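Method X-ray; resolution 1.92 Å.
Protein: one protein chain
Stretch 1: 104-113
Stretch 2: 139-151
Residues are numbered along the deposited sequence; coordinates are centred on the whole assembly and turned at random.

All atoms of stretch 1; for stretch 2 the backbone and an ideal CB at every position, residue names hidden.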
# COMPACT_ATOMS: atom_id res chain seq x y z
N GLY A 104 -3.06 21.24 -6.18
CA GLY A 104 -1.59 21.22 -6.34
C GLY A 104 -0.86 20.60 -5.15
O GLY A 104 0.36 20.68 -5.05
N GLN A 105 -1.61 19.98 -4.25
CA GLN A 105 -1.02 19.22 -3.13
C GLN A 105 -0.87 17.74 -3.50
O GLN A 105 -1.79 17.13 -4.03
CB GLN A 105 -1.87 19.37 -1.84
CG GLN A 105 -2.19 20.83 -1.43
CD GLN A 105 -0.96 21.62 -1.03
OE1 GLN A 105 -0.24 22.15 -1.89
NE2 GLN A 105 -0.71 21.72 0.27
N THR A 106 0.32 17.21 -3.29
CA THR A 106 0.62 15.79 -3.55
C THR A 106 0.21 14.98 -2.32
O THR A 106 -0.25 15.55 -1.32
CB THR A 106 2.12 15.55 -3.78
OG1 THR A 106 2.83 15.93 -2.60
CG2 THR A 106 2.68 16.35 -5.02
N PHE A 107 0.42 13.66 -2.38
CA PHE A 107 0.12 12.75 -1.26
C PHE A 107 1.07 13.19 -0.12
O PHE A 107 0.68 13.19 1.04
CB PHE A 107 0.41 11.27 -1.61
CG PHE A 107 -0.68 10.56 -2.43
CD1 PHE A 107 -1.72 9.87 -1.81
CD2 PHE A 107 -0.63 10.56 -3.83
CE1 PHE A 107 -2.70 9.22 -2.56
CE2 PHE A 107 -1.61 9.90 -4.59
CZ PHE A 107 -2.64 9.23 -3.96
N LEU A 108 2.29 13.62 -0.48
CA LEU A 108 3.32 13.91 0.51
C LEU A 108 3.09 15.24 1.21
O LEU A 108 3.42 15.39 2.39
CB LEU A 108 4.74 13.80 -0.11
CG LEU A 108 5.97 13.75 0.82
CD1 LEU A 108 5.83 12.78 2.03
CD2 LEU A 108 7.19 13.41 -0.01
N ASP A 109 2.54 16.22 0.48
CA ASP A 109 1.98 17.45 1.06
C ASP A 109 0.99 17.11 2.16
O ASP A 109 1.18 17.54 3.30
CB ASP A 109 1.25 18.28 -0.01
CG ASP A 109 2.20 19.04 -0.88
OD1 ASP A 109 3.03 19.81 -0.31
OD2 ASP A 109 2.12 18.86 -2.11
N PHE A 110 -0.05 16.35 1.82
CA PHE A 110 -1.05 15.89 2.81
C PHE A 110 -0.48 15.15 4.03
O PHE A 110 -0.89 15.44 5.15
CB PHE A 110 -2.22 15.14 2.15
CG PHE A 110 -3.17 16.05 1.43
CD1 PHE A 110 -3.97 16.94 2.15
CD2 PHE A 110 -3.27 16.04 0.03
CE1 PHE A 110 -4.86 17.82 1.50
CE2 PHE A 110 -4.15 16.90 -0.63
CZ PHE A 110 -4.95 17.79 0.11
N THR A 111 0.52 14.29 3.82
CA THR A 111 1.24 13.59 4.91
C THR A 111 2.02 14.57 5.81
O THR A 111 1.92 14.48 7.03
CB THR A 111 2.23 12.50 4.34
OG1 THR A 111 1.48 11.46 3.70
CG2 THR A 111 3.09 11.90 5.45
N ALA A 112 2.77 15.50 5.20
CA ALA A 112 3.51 16.53 5.95
C ALA A 112 2.59 17.48 6.73
O ALA A 112 2.93 17.90 7.85
CB ALA A 112 4.42 17.34 5.02
N LEU A 113 1.46 17.83 6.14
CA LEU A 113 0.48 18.73 6.75
C LEU A 113 -0.31 18.06 7.87
O LEU A 113 -0.63 18.71 8.86
CB LEU A 113 -0.48 19.29 5.68
CG LEU A 113 0.03 20.34 4.65
CD1 LEU A 113 -1.02 20.58 3.60
CD2 LEU A 113 0.50 21.65 5.26
N UNK A 139 14.13 11.84 -5.02
CA UNK A 139 12.96 12.66 -5.36
C UNK A 139 12.16 13.12 -4.14
O UNK A 139 11.67 14.26 -4.11
CB UNK A 139 12.04 11.87 -6.30
N UNK A 140 11.99 12.21 -3.18
CA UNK A 140 11.32 12.50 -1.92
C UNK A 140 12.10 13.54 -1.11
O UNK A 140 11.52 14.53 -0.62
CB UNK A 140 11.14 11.22 -1.11
N UNK A 141 13.42 13.32 -0.98
CA UNK A 141 14.26 14.27 -0.27
C UNK A 141 14.15 15.66 -0.89
O UNK A 141 13.92 16.64 -0.17
CB UNK A 141 15.72 13.80 -0.27
N UNK A 142 14.26 15.75 -2.22
CA UNK A 142 14.25 17.06 -2.86
C UNK A 142 12.89 17.74 -2.76
O UNK A 142 12.83 18.96 -2.53
CB UNK A 142 14.65 16.93 -4.33
N UNK A 143 11.81 16.95 -2.89
CA UNK A 143 10.46 17.46 -2.64
C UNK A 143 10.30 18.09 -1.25
O UNK A 143 9.68 19.16 -1.09
CB UNK A 143 9.45 16.33 -2.80
N UNK A 144 10.83 17.42 -0.24
CA UNK A 144 10.68 17.92 1.13
C UNK A 144 11.45 19.21 1.47
O UNK A 144 11.36 19.68 2.60
CB UNK A 144 11.13 16.82 2.10
N UNK A 145 12.19 19.78 0.51
CA UNK A 145 12.79 21.11 0.66
C UNK A 145 11.73 22.14 1.04
O UNK A 145 12.01 23.04 1.82
CB UNK A 145 13.49 21.53 -0.63
N UNK A 146 10.53 21.97 0.47
CA UNK A 146 9.32 22.71 0.81
C UNK A 146 8.95 22.64 2.30
O UNK A 146 8.31 23.54 2.79
CB UNK A 146 8.15 22.18 -0.03
N UNK A 147 9.32 21.56 2.99
CA UNK A 147 9.06 21.43 4.44
C UNK A 147 10.36 21.40 5.26
O UNK A 147 10.84 20.33 5.65
CB UNK A 147 8.25 20.16 4.72
N UNK A 148 10.95 22.58 5.53
CA UNK A 148 12.21 22.64 6.29
C UNK A 148 12.22 21.86 7.60
O UNK A 148 13.27 21.33 7.98
CB UNK A 148 12.54 24.10 6.60
N UNK A 149 11.07 21.80 8.30
CA UNK A 149 10.94 21.03 9.56
C UNK A 149 11.38 19.59 9.34
O UNK A 149 12.09 19.00 10.17
CB UNK A 149 9.50 21.06 10.08
N UNK A 150 10.98 19.04 8.19
CA UNK A 150 11.31 17.68 7.79
C UNK A 150 12.68 17.59 7.10
O UNK A 150 13.49 16.73 7.45
CB UNK A 150 10.22 17.14 6.86
N UNK A 151 12.93 18.49 6.15
CA UNK A 151 14.18 18.49 5.35
C UNK A 151 15.47 18.54 6.19
O UNK A 151 16.40 17.77 5.93
CB UNK A 151 14.17 19.69 4.40

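Position 139 is helical, and nothing of stretch 1 lies near its CB. Any helix-tolerant residue would do. It is Glu139, which makes no contact here.

At 140 the CA-to-CB bond points sideways, and the ideal CB lies 4.7 Å from Leu108 CD2. A small or medium side chain with some apolar surface would suit. The residue is Thr140; its CG2 sits 3.7 Å from Leu108 CD2.

Stretch 1 leaves positions 141 and 142 unconstrained: the CB of 141 points away, and that of 142 is out of reach. They are Lys141 and Asn142.

Position 143 points toward stretch 1, with its ideal CB 4.6 Å from Leu108 CD2. Beyond lie Thr106 and the carboxylate of Asp109. A long apolar or aromatic side chain would fill the space. Phe143 does so with chi1 in t. Its CD2 packs 3.8 Å from Leu108 CD2, and its CZ reaches 3.4 Å from Thr106 OG1. Asp109 OD2 lies at the ring edge, 3.4 Å from Phe143 CZ. Thr106 N donates a hydrogen bond to Asp109 OD2 at 2.7 Å.

At 144 the CB points sideways, with no atom of stretch 1 within 5.5 Å. An apolar chain of medium length could bend back to Leu108; Leu, Ile or Met are plausible. Leu144 brings its CD2 to 3.9 Å from Leu108 CG.

Position 145 is out of reach. Arg145 turns instead to its own stretch, its NE donating to Asn142 OD1 at 3.1 Å.

The CB of 146 points toward stretch 1 but starts far from it. Asp109 offers a negative charge, so a long basic chain suits. Lys146 extends with all four chi angles in t. Its NZ forms a salt bridge with Asp109 OD1 at 2.9 Å. One water links NZ to Gln105 OE1; another, weakly bound to NZ, reaches Gly104 O and Asp109 OD2.

Position 147 precedes a helix and points toward stretch 1, its ideal CB 4.8 Å from Ala112 CB. The small Ala112 leaves room for a flat ring, and the carboxylate of Asp109 beyond can accept a hydrogen bond. Phe or His could pack; Tyr could also donate. Tyr147 lays one ring face over Ala112 CB, 3.6 Å from the ring centroid. Its OH donates to Asp109 OD1 at 2.6 Å, so that oxygen serves two donors.

Positions 148 and 149 are out of reach. Pro148 opens the helix, and Thr149 follows.

Position 150 points toward stretch 1 near Ala112, so a medium apolar chain fits. Leu150 CD1 meets Ala112 CB at 3.8 Å.

Position 151 is out of reach. It is Tyr151.

Stretch 2 139-151: ETKNFLRKYPTLY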
# COMPACT_ATOMS: atom_id res chain seq x y z
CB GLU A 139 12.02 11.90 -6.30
CG GLU A 139 12.42 11.99 -7.75
CD GLU A 139 11.27 11.74 -8.67
OE1 GLU A 139 11.40 10.86 -9.55
OE2 GLU A 139 10.22 12.41 -8.52
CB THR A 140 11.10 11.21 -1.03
OG1 THR A 140 10.29 10.28 -1.73
CG2 THR A 140 10.40 11.54 0.25
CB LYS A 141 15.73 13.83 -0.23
CG LYS A 141 16.58 14.74 0.66
CD LYS A 141 18.00 14.22 0.88
CE LYS A 141 18.74 15.20 1.72
NZ LYS A 141 19.91 14.56 2.37
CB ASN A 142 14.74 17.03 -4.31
CG ASN A 142 15.44 18.35 -4.71
OD1 ASN A 142 16.57 18.64 -4.27
ND2 ASN A 142 14.76 19.16 -5.53
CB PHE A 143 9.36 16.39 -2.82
CG PHE A 143 7.96 16.95 -2.62
CD1 PHE A 143 7.25 17.48 -3.69
CD2 PHE A 143 7.38 16.99 -1.35
CE1 PHE A 143 5.99 18.03 -3.51
CE2 PHE A 143 6.12 17.55 -1.16
CZ PHE A 143 5.42 18.07 -2.26
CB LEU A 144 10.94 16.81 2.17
CG LEU A 144 9.89 15.67 2.19
CD1 LEU A 144 10.32 14.49 3.09
CD2 LEU A 144 8.47 16.18 2.55
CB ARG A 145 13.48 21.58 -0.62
CG ARG A 145 14.84 20.98 -0.83
CD ARG A 145 15.60 21.71 -1.91
NE ARG A 145 16.81 20.99 -2.27
CZ ARG A 145 17.97 21.12 -1.63
NH1 ARG A 145 18.06 21.95 -0.58
NH2 ARG A 145 19.03 20.44 -2.04
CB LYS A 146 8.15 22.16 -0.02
CG LYS A 146 6.86 22.92 0.10
CD LYS A 146 5.80 22.22 -0.75
CE LYS A 146 4.58 23.09 -0.93
NZ LYS A 146 3.59 22.26 -1.67
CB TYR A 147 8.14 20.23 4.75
CG TYR A 147 6.79 20.32 4.05
CD1 TYR A 147 5.77 21.12 4.58
CD2 TYR A 147 6.54 19.60 2.88
CE1 TYR A 147 4.51 21.22 3.94
CE2 TYR A 147 5.31 19.70 2.23
CZ TYR A 147 4.30 20.49 2.76
OH TYR A 147 3.10 20.59 2.12
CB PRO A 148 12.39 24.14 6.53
CG PRO A 148 11.76 24.78 5.33
CD PRO A 148 10.50 23.94 5.13
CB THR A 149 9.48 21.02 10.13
OG1 THR A 149 9.05 22.35 10.45
CG2 THR A 149 9.38 20.15 11.40
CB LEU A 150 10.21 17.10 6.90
CG LEU A 150 8.78 17.16 7.49
CD1 LEU A 150 7.77 16.57 6.53
CD2 LEU A 150 8.70 16.45 8.88
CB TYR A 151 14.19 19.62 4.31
CG TYR A 151 15.34 19.50 3.34
CD1 TYR A 151 15.25 18.63 2.24
CD2 TYR A 151 16.53 20.21 3.53
CE1 TYR A 151 16.32 18.48 1.36
CE2 TYR A 151 17.61 20.07 2.64
CZ TYR A 151 17.49 19.20 1.56
OH TYR A 151 18.53 19.04 0.68
O HOH W 1 2.99 20.20 -4.17
O HOH W 2 1.78 24.63 -2.17
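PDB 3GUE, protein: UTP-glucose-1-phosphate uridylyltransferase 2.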